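3-hydroxyacyl-CoA dehydrogenase (Archaeoglobus fulgidus, PDB 1ZEJ) probably acts as an NAD-dependent dehydrogenase of the 3-hydroxyacyl-CoA dehydrogenase family, oxidising a hydroxyl group of its substrate, and forms a homodimer. Local coordinates at residues Leu126-Met131 / Gly158-Leu163. Residues are numbered along the deposited sequence; the frame is centred on the assembly and turned at random.
Sequences LGVHWM and GFLREL
L160 fits against both V128 and W130 where helix 150-162 packs on strand 125-130, in the Rossmann-type NAD-binding domain of this 3-hydroxyacyl-CoA dehydrogenase. The contact is buried and wholly apolar. V128 and L160 meet tip to tip, CG1 of V128 lying 4.0 Å from CD1 of L160; CG1, anti to the backbone N (chi1 174°), is the nearer of the two V128 methyls to L160. The other methyl of L160, CD2, approaches the indole obliquely, 3.9 Å from both CZ2 and CH2 of W130, so the two methyls of L160 are shared out, CD1 to V128 and CD2 to W130. The CA atoms of V128 and L160 are 9.7 Å apart, so side chains alone bridge the gap.

The indole also packs on M23, I27 and A30 of helix 22-32, M23 being a predicted NAD(+)-binding residue. The neighbouring H129, predicted to be important for catalytic activity, is hydrogen-bonded through ND1 to E141. Further along the chain from L160, the side chain of L163 crosses that of W130 at about a right angle, its CD2 close to the ring plane at the indole edge, 4.1 Å from CH2 of W130.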
loop_
_atom_site.group_PDB
_atom_site.type_symbol
_atom_site.label_atom_id
_atom_site.label_comp_id
_atom_site.label_asym_id
_atom_site.label_seq_id
_atom_site.Cartn_x
_atom_site.Cartn_y
_atom_site.Cartn_z
ATOM N N LEU A 126 7.276 -26.854 -4.010
ATOM C CA LEU A 126 6.792 -25.507 -4.231
ATOM C C LEU A 126 7.367 -24.563 -3.193
ATOM O O LEU A 126 7.982 -24.996 -2.203
ATOM C CB LEU A 126 5.275 -25.535 -4.271
ATOM C CG LEU A 126 4.286 -25.497 -3.113
ATOM C CD1 LEU A 126 2.951 -26.151 -3.474
ATOM C CD2 LEU A 126 4.773 -25.842 -1.769
ATOM N N GLY A 127 7.162 -23.284 -3.408
ATOM C CA GLY A 127 7.642 -22.263 -2.480
ATOM C C GLY A 127 6.487 -21.978 -1.545
ATOM O O GLY A 127 5.325 -21.929 -1.969
ATOM N N VAL A 128 6.795 -21.783 -0.265
ATOM C CA VAL A 128 5.777 -21.268 0.700
ATOM C C VAL A 128 6.431 -20.118 1.445
ATOM O O VAL A 128 7.336 -20.364 2.292
ATOM C CB VAL A 128 5.239 -22.342 1.683
ATOM C CG1 VAL A 128 4.342 -21.770 2.710
ATOM C CG2 VAL A 128 4.512 -23.422 0.982
ATOM N N HIS A 129 5.976 -18.899 1.138
ATOM C CA HIS A 129 6.509 -17.639 1.582
ATOM C C HIS A 129 5.691 -17.101 2.764
ATOM O O HIS A 129 4.545 -16.677 2.627
ATOM C CB HIS A 129 6.504 -16.688 0.381
ATOM C CG HIS A 129 6.986 -15.312 0.667
ATOM N ND1 HIS A 129 6.509 -14.213 -0.020
ATOM C CD2 HIS A 129 7.924 -14.843 1.537
ATOM C CE1 HIS A 129 7.104 -13.124 0.443
ATOM N NE2 HIS A 129 7.959 -13.482 1.393
ATOM N N TRP A 130 6.270 -17.270 3.945
ATOM C CA TRP A 130 5.684 -16.843 5.198
ATOM C C TRP A 130 6.122 -15.442 5.445
ATOM O O TRP A 130 7.195 -15.042 5.031
ATOM C CB TRP A 130 6.213 -17.692 6.355
ATOM C CG TRP A 130 5.832 -19.153 6.323
ATOM C CD1 TRP A 130 6.435 -20.132 5.588
ATOM C CD2 TRP A 130 4.808 -19.800 7.075
ATOM N NE1 TRP A 130 5.856 -21.337 5.834
ATOM C CE2 TRP A 130 4.838 -21.159 6.732
ATOM C CE3 TRP A 130 3.856 -19.362 7.991
ATOM C CZ2 TRP A 130 3.969 -22.096 7.296
ATOM C CZ3 TRP A 130 2.999 -20.298 8.570
ATOM C CH2 TRP A 130 3.048 -21.643 8.207
HETATM N N MSE A 131 5.306 -14.677 6.164
HETATM C CA MSE A 131 5.662 -13.297 6.507
HETATM C C MSE A 131 6.246 -13.302 7.927
HETATM O O MSE A 131 6.311 -14.333 8.590
HETATM C CB MSE A 131 4.448 -12.370 6.382
HETATM C CG MSE A 131 3.629 -12.538 5.121
HETATM SE SE MSE A 131 4.617 -12.085 3.497
HETATM C CE MSE A 131 3.855 -13.384 2.207
ATOM N N GLY A 158 -4.756 -26.228 1.515
ATOM C CA GLY A 158 -5.697 -26.707 2.528
ATOM C C GLY A 158 -5.051 -26.738 3.917
ATOM O O GLY A 158 -5.620 -26.239 4.875
ATOM N N PHE A 159 -3.852 -27.293 4.007
ATOM C CA PHE A 159 -3.082 -27.292 5.254
ATOM C C PHE A 159 -2.954 -25.877 5.817
ATOM O O PHE A 159 -3.235 -25.608 6.985
ATOM C CB PHE A 159 -1.692 -27.871 4.993
ATOM C CG PHE A 159 -0.743 -27.726 6.154
ATOM C CD1 PHE A 159 -0.835 -28.559 7.258
ATOM C CD2 PHE A 159 0.227 -26.757 6.154
ATOM C CE1 PHE A 159 0.042 -28.408 8.340
ATOM C CE2 PHE A 159 1.102 -26.616 7.229
ATOM C CZ PHE A 159 1.011 -27.438 8.299
ATOM N N LEU A 160 -2.505 -24.951 4.984
ATOM C CA LEU A 160 -2.297 -23.585 5.460
ATOM C C LEU A 160 -3.615 -22.903 5.836
ATOM O O LEU A 160 -3.681 -22.208 6.837
ATOM C CB LEU A 160 -1.560 -22.767 4.412
ATOM C CG LEU A 160 -0.121 -23.168 4.153
ATOM C CD1 LEU A 160 0.415 -22.431 2.956
ATOM C CD2 LEU A 160 0.672 -22.837 5.348
ATOM N N ARG A 161 -4.656 -23.118 5.050
ATOM C CA ARG A 161 -5.962 -22.503 5.337
ATOM C C ARG A 161 -6.490 -23.029 6.674
ATOM O O ARG A 161 -6.973 -22.266 7.525
ATOM C CB ARG A 161 -6.973 -22.778 4.211
ATOM C CG ARG A 161 -6.748 -21.927 2.962
ATOM C CD ARG A 161 -7.958 -21.778 2.093
ATOM N NE ARG A 161 -7.682 -20.981 0.883
ATOM C CZ ARG A 161 -7.459 -19.651 0.851
ATOM N NH1 ARG A 161 -7.418 -18.883 1.976
ATOM N NH2 ARG A 161 -7.245 -19.082 -0.340
ATOM N N GLU A 162 -6.357 -24.325 6.888
ATOM C CA GLU A 162 -6.890 -24.929 8.110
ATOM C C GLU A 162 -6.092 -24.487 9.329
ATOM O O GLU A 162 -6.574 -24.529 10.440
ATOM C CB GLU A 162 -6.932 -26.457 8.005
ATOM C CG GLU A 162 -8.006 -26.936 7.059
ATOM N N LEU A 163 -4.874 -24.006 9.097
ATOM C CA LEU A 163 -4.079 -23.434 10.152
ATOM C C LEU A 163 -4.531 -22.027 10.514
ATOM O O LEU A 163 -4.066 -21.459 11.516
ATOM C CB LEU A 163 -2.611 -23.416 9.703
ATOM C CG LEU A 163 -1.470 -23.525 10.682
ATOM C CD1 LEU A 163 -1.541 -24.797 11.523
ATOM C CD2 LEU A 163 -0.193 -23.519 9.826
#